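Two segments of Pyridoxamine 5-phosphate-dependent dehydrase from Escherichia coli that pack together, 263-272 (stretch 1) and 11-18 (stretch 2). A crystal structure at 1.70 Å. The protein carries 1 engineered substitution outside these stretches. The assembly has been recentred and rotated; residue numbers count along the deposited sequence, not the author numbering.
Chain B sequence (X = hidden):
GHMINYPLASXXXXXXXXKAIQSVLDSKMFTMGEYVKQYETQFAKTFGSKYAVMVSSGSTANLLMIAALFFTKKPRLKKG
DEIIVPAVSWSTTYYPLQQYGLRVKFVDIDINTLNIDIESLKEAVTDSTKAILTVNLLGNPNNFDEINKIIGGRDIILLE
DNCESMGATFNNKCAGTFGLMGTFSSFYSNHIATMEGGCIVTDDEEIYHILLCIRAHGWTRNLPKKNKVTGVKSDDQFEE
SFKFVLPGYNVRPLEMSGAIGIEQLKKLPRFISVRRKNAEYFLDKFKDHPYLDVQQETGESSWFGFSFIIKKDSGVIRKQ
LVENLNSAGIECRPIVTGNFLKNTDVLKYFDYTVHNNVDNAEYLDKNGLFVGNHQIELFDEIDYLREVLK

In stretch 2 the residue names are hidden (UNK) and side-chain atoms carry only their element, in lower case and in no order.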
# COMPACT_ATOMS: atom_id res chain seq x y z
N GLU B 263 19.39 -10.04 6.57
CA GLU B 263 19.82 -11.33 7.08
C GLU B 263 19.45 -12.33 6.02
O GLU B 263 20.25 -13.18 5.70
CB GLU B 263 19.10 -11.65 8.40
CG GLU B 263 19.55 -10.79 9.58
CD GLU B 263 21.07 -10.62 9.70
OE1 GLU B 263 21.86 -11.49 9.27
OE2 GLU B 263 21.48 -9.59 10.27
N GLN B 264 18.25 -12.18 5.46
CA GLN B 264 17.71 -13.09 4.43
C GLN B 264 18.59 -13.12 3.17
O GLN B 264 18.85 -14.18 2.63
CB GLN B 264 16.26 -12.70 4.09
CG GLN B 264 15.24 -13.00 5.21
CD GLN B 264 14.92 -14.48 5.37
OE1 GLN B 264 14.05 -15.02 4.68
NE2 GLN B 264 15.61 -15.15 6.30
N LEU B 265 19.04 -11.96 2.71
CA LEU B 265 19.89 -11.86 1.53
C LEU B 265 21.16 -12.70 1.73
O LEU B 265 21.68 -13.28 0.78
CB LEU B 265 20.24 -10.41 1.17
CG LEU B 265 19.07 -9.53 0.67
CD1 LEU B 265 19.45 -8.12 0.30
CD2 LEU B 265 18.42 -10.11 -0.57
N LYS B 266 21.67 -12.77 2.95
CA LYS B 266 22.86 -13.57 3.10
C LYS B 266 22.58 -15.05 2.92
O LYS B 266 23.44 -15.80 2.46
CB LYS B 266 23.51 -13.33 4.44
CG LYS B 266 23.65 -11.86 4.73
CD LYS B 266 24.04 -11.69 6.17
CE LYS B 266 24.83 -10.43 6.37
NZ LYS B 266 25.16 -10.20 7.80
N LYS B 267 21.37 -15.48 3.27
CA LYS B 267 21.08 -16.90 3.17
C LYS B 267 20.60 -17.31 1.78
O LYS B 267 20.61 -18.49 1.44
CB LYS B 267 19.98 -17.27 4.18
CG LYS B 267 20.47 -17.44 5.64
CD LYS B 267 19.33 -17.24 6.63
CE LYS B 267 19.73 -17.40 8.10
NZ LYS B 267 19.27 -16.24 8.79
N LEU B 268 20.14 -16.33 1.01
CA LEU B 268 19.57 -16.63 -0.30
C LEU B 268 20.26 -17.66 -1.19
O LEU B 268 19.63 -18.55 -1.79
CB LEU B 268 19.29 -15.33 -1.06
CG LEU B 268 18.68 -15.48 -2.44
CD1 LEU B 268 17.25 -15.88 -2.26
CD2 LEU B 268 18.80 -14.14 -3.12
N PRO B 269 21.58 -17.52 -1.34
CA PRO B 269 22.31 -18.41 -2.23
C PRO B 269 22.11 -19.86 -1.81
O PRO B 269 21.91 -20.76 -2.63
CB PRO B 269 23.78 -17.95 -2.06
CG PRO B 269 23.66 -16.47 -1.64
CD PRO B 269 22.46 -16.52 -0.68
N ARG B 270 22.18 -20.09 -0.52
CA ARG B 270 21.98 -21.42 -0.00
C ARG B 270 20.52 -21.81 -0.20
O ARG B 270 20.16 -22.94 -0.51
CB ARG B 270 22.34 -21.43 1.47
CG ARG B 270 22.64 -22.82 1.99
CD ARG B 270 23.00 -22.85 3.47
NE ARG B 270 22.40 -21.80 4.30
CZ ARG B 270 21.27 -21.95 4.99
NH1 ARG B 270 20.60 -23.10 4.89
NH2 ARG B 270 20.80 -20.96 5.75
N PHE B 271 19.63 -20.87 0.02
CA PHE B 271 18.24 -21.22 -0.15
C PHE B 271 18.09 -21.65 -1.62
O PHE B 271 17.39 -22.62 -1.91
CB PHE B 271 17.36 -19.98 0.07
CG PHE B 271 17.17 -19.59 1.53
CD1 PHE B 271 17.63 -20.39 2.55
CD2 PHE B 271 16.48 -18.43 1.86
CE1 PHE B 271 17.42 -20.02 3.89
CE2 PHE B 271 16.24 -18.08 3.18
CZ PHE B 271 16.72 -18.88 4.20
N ILE B 272 18.71 -20.93 -2.56
CA ILE B 272 18.48 -21.28 -3.96
C ILE B 272 19.07 -22.67 -4.27
O ILE B 272 18.52 -23.52 -5.02
CB ILE B 272 19.00 -20.20 -4.97
CG1 ILE B 272 18.13 -18.95 -5.03
CG2 ILE B 272 19.07 -20.79 -6.37
CD1 ILE B 272 16.93 -18.92 -4.14
N UNK B 11 9.35 -21.73 7.81
CA UNK B 11 10.11 -20.54 8.22
C UNK B 11 11.49 -20.53 7.57
O UNK B 11 12.16 -21.58 7.52
c UNK B 11 10.27 -20.50 9.75
o UNK B 11 10.98 -19.34 10.16
N UNK B 12 11.95 -19.35 7.14
CA UNK B 12 13.29 -19.18 6.56
C UNK B 12 14.16 -18.40 7.54
O UNK B 12 15.28 -18.02 7.23
c UNK B 12 13.21 -18.33 5.29
o UNK B 12 12.60 -17.08 5.64
c UNK B 12 12.37 -19.03 4.29
N UNK B 13 13.65 -18.18 8.76
CA UNK B 13 14.35 -17.42 9.76
C UNK B 13 15.03 -18.29 10.80
O UNK B 13 14.57 -19.41 11.13
c UNK B 13 11.83 -14.50 10.43
c UNK B 13 11.40 -13.64 9.41
n UNK B 13 12.03 -14.03 8.25
c UNK B 13 10.01 -12.43 10.91
c UNK B 13 10.46 -13.24 11.97
c UNK B 13 11.36 -14.28 11.74
c UNK B 13 10.45 -12.62 9.63
c UNK B 13 12.68 -15.48 9.84
c UNK B 13 12.80 -15.14 8.53
c UNK B 13 13.39 -16.56 10.57
N UNK B 14 16.09 -17.72 11.35
CA UNK B 14 16.83 -18.28 12.47
C UNK B 14 17.08 -17.19 13.48
O UNK B 14 16.46 -16.12 13.43
c UNK B 14 18.06 -19.16 12.16
o UNK B 14 19.23 -17.18 11.42
c UNK B 14 19.21 -18.43 11.48
o UNK B 14 20.13 -19.13 10.96
N UNK B 15 17.96 -17.49 14.41
CA UNK B 15 18.25 -16.52 15.44
C UNK B 15 18.62 -15.17 14.81
O UNK B 15 18.33 -14.14 15.40
c UNK B 15 19.38 -17.01 16.36
o UNK B 15 20.93 -18.32 15.02
c UNK B 15 20.72 -17.23 15.61
o UNK B 15 21.58 -16.31 15.63
N UNK B 16 19.27 -15.17 13.65
CA UNK B 16 19.72 -13.93 13.03
C UNK B 16 18.61 -12.98 12.68
O UNK B 16 18.75 -11.76 12.84
c UNK B 16 22.68 -14.23 13.27
c UNK B 16 20.64 -14.16 11.82
c UNK B 16 22.81 -15.00 10.90
c UNK B 16 21.94 -14.92 12.14
N UNK B 17 17.48 -13.51 12.22
CA UNK B 17 16.38 -12.62 11.90
C UNK B 17 15.80 -12.03 13.18
O UNK B 17 15.50 -10.86 13.23
o UNK B 17 16.92 -15.35 10.23
c UNK B 17 15.82 -13.37 9.56
c UNK B 17 15.33 -13.29 11.02
o UNK B 17 17.42 -14.58 8.27
c UNK B 17 16.78 -14.51 9.34
N UNK B 18 15.73 -12.82 14.23
CA UNK B 18 15.23 -12.35 15.51
C UNK B 18 16.15 -11.34 16.14
O UNK B 18 15.71 -10.39 16.79
c UNK B 18 11.41 -15.58 15.39
c UNK B 18 13.79 -14.30 16.08
c UNK B 18 12.56 -13.90 16.62
c UNK B 18 13.81 -15.36 15.15
c UNK B 18 15.05 -13.54 16.44
o UNK B 18 10.23 -16.22 15.08
c UNK B 18 12.61 -16.00 14.80
c UNK B 18 11.38 -14.51 16.27
O HOH W 1 20.95 -10.44 13.03

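Position 11 has two side-chain atoms, one carbon and then one oxygen. It lies out of reach of stretch 1. A single carbon bearing a hydroxyl is serine, S11.

Position 12 has a carbon that carries one oxygen and one carbon. The oxygen lies 2.7 Å from Q264 OE1, and the CB is 3.7 Å from F271 CE2. A branched CB with a hydroxyl and a methyl is threonine, T12. T12 OG1 donates to Q264 OE1. Its backbone O accepts from Q264 NE2 at 3.0 Å and sits at the edge of the F271 ring, 3.5 Å from F271 CZ.

Position 13 has one carbon followed by fused five- and six-membered rings holding eight carbons and one nitrogen. A ring carbon approaches Q264 NE2 to 3.6 Å. The indole identifies tryptophan, W13.

Position 14 has two carbons, the second carrying two oxygens. One oxygen is 2.8 Å from K267 NZ. This short carboxylate is aspartate, D14. D14 OD1 forms a salt bridge with K267 NZ. The same atom accepts from the backbone N of position 16 at 3.0 Å, which caps the helix that follows.

Position 15 also has two carbons, the second carrying two oxygens. It makes no contact with stretch 1 and is exposed. It is aspartate, D15.

Position 16 has four carbons, forked at the second. Its CB is 3.9 Å from both E263 OE1 and K267 NZ. The fork after CB gives leucine, L16. A water donates to L16 O at 2.6 Å and, weakly, to E263 OE2 at 2.9 Å.

Position 17 has three carbons, the third carrying two oxygens. One oxygen is 2.5 Å from K267 NZ and 2.7 Å from Q264 NE2. The longer carboxylate is glutamate, E17. E17 OE2 accepts from both nitrogens, and its contact with K267 NZ is a salt bridge. E17 OE1 accepts from D14 N at 2.7 Å.

Position 18 has one carbon, then a six-carbon ring bearing one oxygen. It does not reach stretch 1. It is tyrosine, Y18.

The contact is mainly polar. The K267 ammonium meets the carboxylates of D14 and E17, so opposite charges offset each other. Q264 uses its amide to bind T12 through both OG1 and O, and also reaches E17. F271 packs against T12. Because D14 and E17 also bond within stretch 2, the turn is held in shape where it meets the helix of stretch 1.

Stretch 2 11-18: STWDDLEY
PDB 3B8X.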